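Long-range contact in kojibiose phosphorylase (Gut metagenome, PDB 6W0P), which is a carbohydrate-active enzyme of glycoside hydrolase family 65, built around a helical central catalytic domain: residues A[490-501]-A[528-537]. Sequence-based numbering, arbitrary orientation.
Sequences NFMAKKCFQYLD and MKDASRKMVI
Phe497 lies between two methionines of 528-537, and the way they grip its ring is a compact example of how roughly antiparallel helices share a core. Met528 passes obliquely across it, with CG 3.6 Å from Phe497 CD1, and its sulfur makes a Met-aromatic contact. Because chi3 is bent (76°), the Met528 methyl turns toward the backbone of 490-501, CE lying 3.5 Å from Phe497 O, while SD meets Leu500 CD2. Met535, from the turn just after the helix, reaches the other end of the ring, its CE 3.7 Å from Phe497 CE2; a chain folded at chi2 and chi3 brings that methyl close to Ala493 CB as well. Leu455 and Phe468 border this buried side.

Where 528-537 leaves its helix, Asn490 ND2 donates to Val536 O at 2.9 Å, nearly straight (163°) and in the Asn490 amide plane, although tilted from the carbonyl plane. The same nitrogen also bonds Ser469 OG, so the amide ties the turn to strand 468-469.

Away from the Phe497 core the contact is looser and polar. Lys494, extended throughout, runs past Ser532, and its NZ donates a hydrogen bond to a water 2.7 Å away; Arg533 O and Met535 O, where helix 522-534 ends, may share that water's protons with other acceptors. Farther along, exposed Lys529 curls its NZ to the syn lone pair of Asp501 OD2, 2.8 Å off, in a salt bridge on the solvent side.

With segment axes 9.5 Å apart and 140° between their directions, this is roughly antiparallel helix packing inside the central catalytic domain, whose (alpha/alpha)6-barrel fold is characteristic of glycoside hydrolase family 65.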
loop_
_atom_site.group_PDB
_atom_site.type_symbol
_atom_site.label_atom_id
_atom_site.label_comp_id
_atom_site.label_asym_id
_atom_site.label_seq_id
_atom_site.Cartn_x
_atom_site.Cartn_y
_atom_site.Cartn_z
ATOM N N ASN A 490 -15.810 -16.514 -10.273
ATOM C CA ASN A 490 -16.218 -17.012 -11.610
ATOM C C ASN A 490 -17.631 -17.593 -11.507
ATOM O O ASN A 490 -18.466 -17.289 -12.383
ATOM C CB ASN A 490 -15.221 -18.026 -12.174
ATOM C CG ASN A 490 -13.902 -17.382 -12.536
ATOM O OD1 ASN A 490 -13.622 -16.272 -12.106
ATOM N ND2 ASN A 490 -13.082 -18.095 -13.296
ATOM N N PHE A 491 -17.871 -18.386 -10.465
ATOM C CA PHE A 491 -19.164 -19.055 -10.221
ATOM C C PHE A 491 -20.248 -17.982 -10.113
ATOM O O PHE A 491 -21.240 -18.042 -10.872
ATOM C CB PHE A 491 -19.084 -19.930 -8.969
ATOM C CG PHE A 491 -20.300 -20.780 -8.712
ATOM C CD1 PHE A 491 -21.356 -20.298 -7.961
ATOM C CD2 PHE A 491 -20.370 -22.074 -9.192
ATOM C CE1 PHE A 491 -22.470 -21.086 -7.726
ATOM C CE2 PHE A 491 -21.472 -22.871 -8.928
ATOM C CZ PHE A 491 -22.516 -22.376 -8.184
ATOM N N MET A 492 -20.055 -17.010 -9.221
ATOM C CA MET A 492 -21.079 -15.962 -8.975
ATOM C C MET A 492 -21.292 -15.100 -10.241
ATOM O O MET A 492 -22.443 -14.683 -10.455
ATOM C CB MET A 492 -20.683 -15.085 -7.787
ATOM C CG MET A 492 -20.672 -15.834 -6.473
ATOM S SD MET A 492 -22.261 -16.598 -6.093
ATOM C CE MET A 492 -23.193 -15.132 -5.652
ATOM N N ALA A 493 -20.233 -14.806 -11.016
ATOM C CA ALA A 493 -20.303 -14.052 -12.287
ATOM C C ALA A 493 -21.144 -14.840 -13.302
ATOM O O ALA A 493 -22.061 -14.260 -13.939
ATOM C CB ALA A 493 -18.912 -13.791 -12.817
ATOM N N LYS A 494 -20.833 -16.123 -13.470
ATOM C CA LYS A 494 -21.594 -17.044 -14.352
ATOM C C LYS A 494 -23.059 -17.069 -13.897
ATOM O O LYS A 494 -23.934 -16.956 -14.782
ATOM C CB LYS A 494 -20.954 -18.426 -14.356
ATOM C CG LYS A 494 -21.559 -19.393 -15.359
ATOM C CD LYS A 494 -20.914 -20.772 -15.405
ATOM C CE LYS A 494 -21.618 -21.674 -16.402
ATOM N NZ LYS A 494 -20.732 -22.774 -16.849
ATOM N N LYS A 495 -23.328 -17.101 -12.584
ATOM C CA LYS A 495 -24.721 -17.055 -12.066
ATOM C C LYS A 495 -25.374 -15.721 -12.442
ATOM O O LYS A 495 -26.567 -15.725 -12.769
ATOM C CB LYS A 495 -24.797 -17.275 -10.555
ATOM C CG LYS A 495 -24.618 -18.714 -10.100
ATOM C CD LYS A 495 -25.756 -19.625 -10.523
ATOM C CE LYS A 495 -25.818 -20.882 -9.691
ATOM N NZ LYS A 495 -26.803 -21.846 -10.235
ATOM N N CYS A 496 -24.644 -14.615 -12.385
ATOM C CA CYS A 496 -25.175 -13.298 -12.810
ATOM C C CYS A 496 -25.577 -13.364 -14.294
ATOM O O CYS A 496 -26.707 -12.966 -14.632
ATOM C CB CYS A 496 -24.170 -12.179 -12.609
ATOM S SG CYS A 496 -24.958 -10.561 -12.812
ATOM N N PHE A 497 -24.705 -13.904 -15.146
ATOM C CA PHE A 497 -24.912 -13.938 -16.616
ATOM C C PHE A 497 -26.167 -14.753 -16.927
ATOM O O PHE A 497 -26.981 -14.292 -17.732
ATOM C CB PHE A 497 -23.694 -14.516 -17.340
ATOM C CG PHE A 497 -22.449 -13.674 -17.241
ATOM C CD1 PHE A 497 -22.528 -12.312 -17.038
ATOM C CD2 PHE A 497 -21.200 -14.259 -17.362
ATOM C CE1 PHE A 497 -21.384 -11.546 -16.931
ATOM C CE2 PHE A 497 -20.052 -13.493 -17.261
ATOM C CZ PHE A 497 -20.147 -12.130 -17.065
ATOM N N GLN A 498 -26.314 -15.916 -16.290
ATOM C CA GLN A 498 -27.431 -16.851 -16.571
ATOM C C GLN A 498 -28.743 -16.251 -16.053
ATOM O O GLN A 498 -29.753 -16.378 -16.754
ATOM C CB GLN A 498 -27.135 -18.221 -15.985
ATOM C CG GLN A 498 -25.965 -18.911 -16.668
ATOM C CD GLN A 498 -25.618 -20.195 -15.958
ATOM O OE1 GLN A 498 -25.792 -20.312 -14.746
ATOM N NE2 GLN A 498 -25.124 -21.167 -16.713
ATOM N N TYR A 499 -28.741 -15.539 -14.926
ATOM C CA TYR A 499 -29.982 -14.890 -14.430
ATOM C C TYR A 499 -30.430 -13.797 -15.411
ATOM O O TYR A 499 -31.636 -13.714 -15.716
ATOM C CB TYR A 499 -29.819 -14.332 -13.016
ATOM C CG TYR A 499 -31.113 -13.914 -12.360
ATOM C CD1 TYR A 499 -32.198 -14.780 -12.285
ATOM C CD2 TYR A 499 -31.255 -12.653 -11.810
ATOM C CE1 TYR A 499 -33.389 -14.405 -11.677
ATOM C CE2 TYR A 499 -32.431 -12.263 -11.193
ATOM C CZ TYR A 499 -33.504 -13.136 -11.131
ATOM O OH TYR A 499 -34.666 -12.736 -10.527
ATOM N N LEU A 500 -29.511 -12.953 -15.870
ATOM C CA LEU A 500 -29.875 -11.835 -16.768
ATOM C C LEU A 500 -30.448 -12.425 -18.056
ATOM O O LEU A 500 -31.523 -11.989 -18.474
ATOM C CB LEU A 500 -28.654 -10.966 -17.077
ATOM C CG LEU A 500 -28.916 -9.840 -18.073
ATOM C CD1 LEU A 500 -30.092 -8.984 -17.635
ATOM C CD2 LEU A 500 -27.681 -8.974 -18.257
ATOM N N ASP A 501 -29.727 -13.384 -18.637
ATOM C CA ASP A 501 -30.148 -14.160 -19.825
ATOM C C ASP A 501 -31.606 -14.621 -19.685
ATOM O O ASP A 501 -32.390 -14.326 -20.606
ATOM C CB ASP A 501 -29.210 -15.339 -20.079
ATOM C CG ASP A 501 -29.637 -16.099 -21.324
ATOM O OD1 ASP A 501 -30.656 -16.817 -21.216
ATOM O OD2 ASP A 501 -29.003 -15.909 -22.404
ATOM N N MET A 528 -21.704 -12.221 -23.685
ATOM C CA MET A 528 -22.173 -12.717 -22.368
ATOM C C MET A 528 -22.400 -14.223 -22.449
ATOM O O MET A 528 -21.928 -14.929 -21.535
ATOM C CB MET A 528 -23.454 -12.043 -21.882
ATOM C CG MET A 528 -23.765 -12.405 -20.440
ATOM S SD MET A 528 -25.039 -11.379 -19.696
ATOM C CE MET A 528 -26.514 -12.069 -20.447
ATOM N N LYS A 529 -23.062 -14.700 -23.508
ATOM C CA LYS A 529 -23.293 -16.154 -23.724
ATOM C C LYS A 529 -21.947 -16.873 -23.840
ATOM O O LYS A 529 -21.788 -17.926 -23.197
ATOM C CB LYS A 529 -24.166 -16.434 -24.955
ATOM C CG LYS A 529 -25.670 -16.405 -24.695
ATOM C CD LYS A 529 -26.515 -16.374 -25.981
ATOM C CE LYS A 529 -27.980 -16.068 -25.732
ATOM N NZ LYS A 529 -28.617 -17.121 -24.904
ATOM N N ASP A 530 -21.022 -16.357 -24.644
ATOM C CA ASP A 530 -19.725 -17.047 -24.865
ATOM C C ASP A 530 -18.931 -17.035 -23.542
ATOM O O ASP A 530 -18.333 -18.076 -23.226
ATOM C CB ASP A 530 -18.953 -16.473 -26.060
ATOM C CG ASP A 530 -17.670 -17.245 -26.352
ATOM O OD1 ASP A 530 -17.763 -18.472 -26.618
ATOM O OD2 ASP A 530 -16.563 -16.620 -26.271
ATOM N N ALA A 531 -18.925 -15.929 -22.783
ATOM C CA ALA A 531 -18.140 -15.831 -21.522
ATOM C C ALA A 531 -18.728 -16.809 -20.494
ATOM O O ALA A 531 -17.959 -17.521 -19.813
ATOM C CB ALA A 531 -18.082 -14.405 -21.025
ATOM N N SER A 532 -20.056 -16.932 -20.479
ATOM C CA SER A 532 -20.811 -17.832 -19.577
ATOM C C SER A 532 -20.387 -19.272 -19.843
ATOM O O SER A 532 -20.098 -19.987 -18.884
ATOM C CB SER A 532 -22.285 -17.636 -19.750
ATOM O OG SER A 532 -22.997 -18.216 -18.675
ATOM N N ARG A 533 -20.330 -19.672 -21.110
ATOM C CA ARG A 533 -20.005 -21.063 -21.525
ATOM C C ARG A 533 -18.528 -21.351 -21.223
ATOM O O ARG A 533 -18.204 -22.474 -20.833
ATOM C CB ARG A 533 -20.322 -21.269 -23.016
ATOM C CG ARG A 533 -21.809 -21.192 -23.358
ATOM C CD ARG A 533 -22.195 -21.668 -24.771
ATOM N NE ARG A 533 -21.286 -21.166 -25.815
ATOM C CZ ARG A 533 -21.569 -20.240 -26.743
ATOM N NH1 ARG A 533 -22.770 -19.688 -26.812
ATOM N NH2 ARG A 533 -20.635 -19.860 -27.600
ATOM N N LYS A 534 -17.638 -20.382 -21.428
ATOM C CA LYS A 534 -16.175 -20.638 -21.354
ATOM C C LYS A 534 -15.631 -20.326 -19.955
ATOM O O LYS A 534 -14.440 -20.562 -19.743
ATOM C CB LYS A 534 -15.449 -19.835 -22.428
ATOM C CG LYS A 534 -15.686 -20.349 -23.841
ATOM C CD LYS A 534 -14.894 -19.579 -24.864
ATOM C CE LYS A 534 -15.071 -20.097 -26.276
ATOM N NZ LYS A 534 -14.424 -19.154 -27.221
ATOM N N MET A 535 -16.482 -19.887 -19.032
ATOM C CA MET A 535 -16.062 -19.469 -17.674
ATOM C C MET A 535 -15.311 -20.630 -17.014
ATOM O O MET A 535 -15.848 -21.754 -16.965
ATOM C CB MET A 535 -17.253 -19.040 -16.815
ATOM C CG MET A 535 -16.847 -18.499 -15.460
ATOM S SD MET A 535 -16.078 -16.865 -15.480
ATOM C CE MET A 535 -17.500 -15.907 -15.989
ATOM N N VAL A 536 -14.085 -20.358 -16.574
ATOM C CA VAL A 536 -13.247 -21.353 -15.869
ATOM C C VAL A 536 -13.928 -21.630 -14.528
ATOM O O VAL A 536 -14.244 -20.653 -13.816
ATOM C CB VAL A 536 -11.809 -20.857 -15.667
ATOM C CG1 VAL A 536 -11.016 -21.855 -14.842
ATOM C CG2 VAL A 536 -11.118 -20.576 -16.989
ATOM N N ILE A 537 -14.165 -22.911 -14.247
ATOM C CA ILE A 537 -14.723 -23.443 -12.972
ATOM C C ILE A 537 -13.883 -24.670 -12.600
ATOM O O ILE A 537 -14.120 -25.739 -13.187
ATOM C CB ILE A 537 -16.220 -23.816 -13.095
ATOM C CG1 ILE A 537 -17.094 -22.656 -13.563
ATOM C CG2 ILE A 537 -16.728 -24.390 -11.774
ATOM C CD1 ILE A 537 -17.180 -21.528 -12.553
HETATM O O HOH W 1 -18.284 -22.526 -17.861
#